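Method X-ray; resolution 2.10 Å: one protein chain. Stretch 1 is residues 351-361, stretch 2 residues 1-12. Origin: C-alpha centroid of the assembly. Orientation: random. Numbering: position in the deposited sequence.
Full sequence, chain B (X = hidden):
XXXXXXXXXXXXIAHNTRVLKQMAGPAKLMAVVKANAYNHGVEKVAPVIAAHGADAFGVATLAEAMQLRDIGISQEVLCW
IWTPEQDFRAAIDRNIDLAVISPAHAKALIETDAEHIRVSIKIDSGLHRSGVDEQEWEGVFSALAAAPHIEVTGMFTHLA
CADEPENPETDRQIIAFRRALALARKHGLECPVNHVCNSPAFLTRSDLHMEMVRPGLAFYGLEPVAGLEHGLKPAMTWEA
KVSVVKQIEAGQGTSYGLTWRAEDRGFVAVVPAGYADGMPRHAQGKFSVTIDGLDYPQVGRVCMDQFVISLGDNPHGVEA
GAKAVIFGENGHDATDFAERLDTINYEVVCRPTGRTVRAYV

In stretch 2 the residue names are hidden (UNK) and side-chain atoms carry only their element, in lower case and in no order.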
# COMPACT_ATOMS: atom_id res chain seq x y z
N ARG B 351 2.56 -0.24 6.03
CA ARG B 351 1.13 -0.31 5.74
C ARG B 351 0.37 0.94 5.31
O ARG B 351 -0.41 0.89 4.36
CB ARG B 351 0.39 -0.95 6.92
CG ARG B 351 0.67 -2.44 7.09
CD ARG B 351 0.16 -3.27 5.91
NE ARG B 351 0.75 -2.86 4.64
CZ ARG B 351 2.05 -2.95 4.34
NH1 ARG B 351 2.90 -3.44 5.23
NH2 ARG B 351 2.49 -2.52 3.17
N PRO B 352 0.58 2.08 6.00
CA PRO B 352 -0.11 3.34 5.66
C PRO B 352 0.01 3.71 4.19
O PRO B 352 1.09 4.02 3.70
CB PRO B 352 0.56 4.36 6.58
CG PRO B 352 0.85 3.53 7.81
CD PRO B 352 1.44 2.27 7.18
N THR B 353 -1.12 3.68 3.48
CA THR B 353 -1.14 3.97 2.05
C THR B 353 -2.49 4.59 1.63
O THR B 353 -3.21 5.16 2.45
CB THR B 353 -0.88 2.65 1.27
OG1 THR B 353 -0.67 2.92 -0.12
CG2 THR B 353 -2.06 1.69 1.42
N GLY B 354 -2.80 4.52 0.34
CA GLY B 354 -4.06 5.06 -0.16
C GLY B 354 -4.27 6.55 0.05
O GLY B 354 -3.50 7.37 -0.46
N ARG B 355 -5.31 6.91 0.79
CA ARG B 355 -5.62 8.32 1.04
C ARG B 355 -4.68 8.94 2.08
O ARG B 355 -4.67 10.16 2.25
CB ARG B 355 -7.07 8.48 1.49
CG ARG B 355 -8.11 8.51 0.35
CD ARG B 355 -8.16 7.21 -0.45
NE ARG B 355 -8.66 6.09 0.33
CZ ARG B 355 -9.93 5.70 0.37
NH1 ARG B 355 -10.86 6.34 -0.33
NH2 ARG B 355 -10.28 4.65 1.11
N THR B 356 -3.91 8.11 2.76
CA THR B 356 -2.98 8.59 3.78
C THR B 356 -2.00 9.61 3.20
O THR B 356 -1.31 9.33 2.22
CB THR B 356 -2.14 7.44 4.38
OG1 THR B 356 -1.29 6.89 3.35
CG2 THR B 356 -3.02 6.35 4.91
N VAL B 357 -1.93 10.78 3.81
CA VAL B 357 -1.01 11.82 3.35
C VAL B 357 0.18 11.89 4.30
O VAL B 357 0.02 11.80 5.51
CB VAL B 357 -1.70 13.19 3.28
CG1 VAL B 357 -0.70 14.25 2.84
CG2 VAL B 357 -2.86 13.13 2.31
N ARG B 358 1.36 12.06 3.74
CA ARG B 358 2.57 12.13 4.54
C ARG B 358 2.91 13.56 4.96
O ARG B 358 3.03 14.45 4.12
CB ARG B 358 3.73 11.51 3.74
CG ARG B 358 5.01 11.30 4.50
CD ARG B 358 6.05 10.58 3.64
NE ARG B 358 5.74 9.17 3.39
CZ ARG B 358 5.48 8.66 2.19
NH1 ARG B 358 5.50 9.43 1.11
NH2 ARG B 358 5.21 7.37 2.06
N ALA B 359 3.03 13.78 6.27
CA ALA B 359 3.37 15.09 6.81
C ALA B 359 4.65 14.99 7.64
O ALA B 359 4.82 14.07 8.44
CB ALA B 359 2.24 15.62 7.67
N TYR B 360 5.54 15.96 7.45
CA TYR B 360 6.82 15.94 8.15
C TYR B 360 6.86 16.75 9.45
O TYR B 360 6.57 17.94 9.46
CB TYR B 360 7.91 16.40 7.18
CG TYR B 360 8.01 15.46 6.00
CD1 TYR B 360 8.63 14.22 6.13
CD2 TYR B 360 7.42 15.78 4.78
CE1 TYR B 360 8.65 13.32 5.08
CE2 TYR B 360 7.44 14.89 3.73
CZ TYR B 360 8.06 13.66 3.89
OH TYR B 360 8.07 12.76 2.84
N VAL B 361 7.20 16.04 10.53
CA VAL B 361 7.30 16.59 11.88
C VAL B 361 6.02 17.24 12.39
O VAL B 361 5.29 17.89 11.64
CB VAL B 361 8.45 17.61 11.98
CG1 VAL B 361 8.54 18.15 13.39
CG2 VAL B 361 9.75 16.94 11.58
N UNK B 1 -6.94 20.61 4.92
CA UNK B 1 -6.83 19.69 6.09
C UNK B 1 -7.12 18.26 5.66
O UNK B 1 -8.15 17.98 5.04
c UNK B 1 -8.86 16.89 8.27
c UNK B 1 -7.81 20.12 7.18
c UNK B 1 -7.67 19.34 8.47
s UNK B 1 -9.18 18.48 8.93
N UNK B 2 -6.22 17.35 6.00
CA UNK B 2 -6.37 15.94 5.65
C UNK B 2 -6.85 15.09 6.82
O UNK B 2 -6.38 15.25 7.94
n UNK B 2 -3.47 16.64 3.75
o UNK B 2 -5.45 16.08 2.84
c UNK B 2 -4.67 16.07 3.80
c UNK B 2 -5.05 15.41 5.10
N UNK B 3 -7.78 14.19 6.55
CA UNK B 3 -8.35 13.33 7.59
C UNK B 3 -7.48 12.12 7.95
O UNK B 3 -7.66 11.52 9.00
c UNK B 3 -9.72 12.83 7.15
c UNK B 3 -11.98 13.20 6.15
c UNK B 3 -10.78 13.88 6.81
c UNK B 3 -11.20 14.62 8.07
N UNK B 4 -6.55 11.77 7.07
CA UNK B 4 -5.70 10.62 7.31
C UNK B 4 -4.25 10.93 6.94
O UNK B 4 -3.94 11.24 5.80
c UNK B 4 -6.08 7.07 5.71
c UNK B 4 -5.60 7.66 8.11
c UNK B 4 -5.48 8.11 6.66
c UNK B 4 -6.20 9.44 6.48
N UNK B 5 -3.35 10.82 7.91
CA UNK B 5 -1.96 11.13 7.64
C UNK B 5 -0.96 10.34 8.47
O UNK B 5 -1.32 9.66 9.44
c UNK B 5 -1.66 12.62 7.93
c UNK B 5 -2.77 13.51 7.36
o UNK B 5 -1.60 12.82 9.34
N UNK B 6 0.30 10.41 8.07
CA UNK B 6 1.38 9.80 8.81
C UNK B 6 2.29 10.98 9.14
O UNK B 6 2.65 11.76 8.26
o UNK B 6 2.53 9.36 6.70
c UNK B 6 1.38 7.50 7.77
c UNK B 6 2.19 8.78 7.97
N UNK B 7 2.62 11.13 10.42
CA UNK B 7 3.51 12.21 10.85
C UNK B 7 4.91 11.64 10.86
O UNK B 7 5.18 10.66 11.55
c UNK B 7 1.92 13.94 13.95
c UNK B 7 0.83 14.95 14.24
n UNK B 7 0.78 15.30 15.70
c UNK B 7 3.20 12.66 12.28
c UNK B 7 1.99 13.54 12.48
N UNK B 8 5.81 12.26 10.10
CA UNK B 8 7.18 11.80 10.06
C UNK B 8 8.06 12.79 10.79
O UNK B 8 8.28 13.91 10.33
c UNK B 8 6.72 10.82 7.79
c UNK B 8 9.06 10.96 8.62
c UNK B 8 7.70 11.65 8.62
c UNK B 8 6.35 9.49 8.42
N UNK B 9 8.57 12.37 11.95
CA UNK B 9 9.44 13.21 12.75
C UNK B 9 10.88 13.10 12.24
O UNK B 9 11.57 12.13 12.53
o UNK B 9 11.05 14.42 14.63
o UNK B 9 10.05 13.51 16.36
c UNK B 9 9.38 12.76 14.21
c UNK B 9 10.22 13.63 15.13
N UNK B 10 11.32 14.10 11.48
CA UNK B 10 12.67 14.09 10.93
C UNK B 10 13.76 14.23 11.99
O UNK B 10 14.84 13.65 11.85
c UNK B 10 12.81 15.20 9.87
c UNK B 10 12.08 16.11 7.63
c UNK B 10 12.34 13.64 8.00
c UNK B 10 11.94 14.96 8.63
N UNK B 11 13.49 14.99 13.05
CA UNK B 11 14.48 15.16 14.11
C UNK B 11 14.76 13.80 14.74
O UNK B 11 15.89 13.51 15.13
c UNK B 11 13.96 17.56 14.74
c UNK B 11 13.98 16.12 15.20
o UNK B 11 12.98 18.27 15.06
o UNK B 11 14.93 17.99 14.08
N UNK B 12 13.72 12.99 14.86
CA UNK B 12 13.86 11.65 15.43
C UNK B 12 14.81 10.85 14.54
O UNK B 12 15.64 10.08 15.04
c UNK B 12 12.50 10.96 15.51
O HOH W 1 -6.18 12.24 4.30
O HOH W 2 4.04 7.38 5.29

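Position 1 carries three carbons and a sulfur in an unbranched chain, with the sulfur between the second and last carbons; this thioether is Met1, and it makes no contact with stretch 1.

Position 2 has two carbons, the second bearing one oxygen and one nitrogen, a carboxamide. Its amide carbon lies 3.8 Å from Val357 CG2, and the residue is Asn2.

Position 3 has four carbons forked at the second, and its side chain makes no contact with stretch 1: Leu3.

Position 4 repeats that fork, but here the chain end comes nearer and one terminal carbon lies 3.2 Å from Thr356 CG2, so this is Leu4. Its backbone O accepts from Val357 N at 2.9 Å (166°), while Leu4 N donates to water 1 at 2.8 Å, and that water donates to Arg355 O at 3.3 Å.

At position 5 a first carbon carries one oxygen and one carbon. The branched hydroxyl identifies Thr5, whose CG2 is 4.2 Å from Val357 CB.

Position 6 has the same three atoms. Its methyl carbon is 3.5 Å from Pro352 CB and its oxygen 3.5 Å from Arg358 CA: Thr6. Thr6 OG1 is hydrogen-bonded to water 2 at 2.9 Å, and the same water accepts a weak bond from Arg358 NE at 3.1 Å.

Position 7 has four carbons in a row ending in nitrogen, nearly straight beyond chi1, with its end leading away: Lys7.

Position 8 has four side-chain atoms, all carbon, forked at the first, with one arm two carbons long: Ile8. Its CB packs 3.7 Å from Tyr360 CD1, and its CG1 lies 3.7 Å from Arg358 CG.

Position 9 has two carbons, the second with two oxygens: a carboxylate, Asp9. Its OD1 accepts from the backbone N of position 12 at 3.0 Å, capping the helix that follows.

Position 10 has four carbons forked at the second, one tip 4.2 Å from Tyr360 CD1; this is Leu10, whose CB also meets Val361 CG2 at 3.9 Å.

Position 11 shows another two-carbon carboxylate, and one of its carboxylate oxygens lies 4.7 Å from Val361 CG1: Asp11.

Position 12 has a single carbon, Ala12, beyond reach of stretch 1.

The contact is a parallel strand pairing. Thr6 N donates to Val357 O (2.9 Å), Ala359 N to Thr6 O (2.9 Å), Ile8 N to Ala359 O (2.6 Å) and Val361 N to Ile8 O (a very short 2.4 Å), continuing the ladder begun at Leu4. Alternation places Val357, Thr5, Ala359 and Lys7 on one face and Arg358, Thr6, Tyr360 and Ile8 on the other. Backbone bonds fix the register, and side-chain packing helps bury 750 Å² in total.

Stretch 2 (1-12) MNLLTTKIDLDA
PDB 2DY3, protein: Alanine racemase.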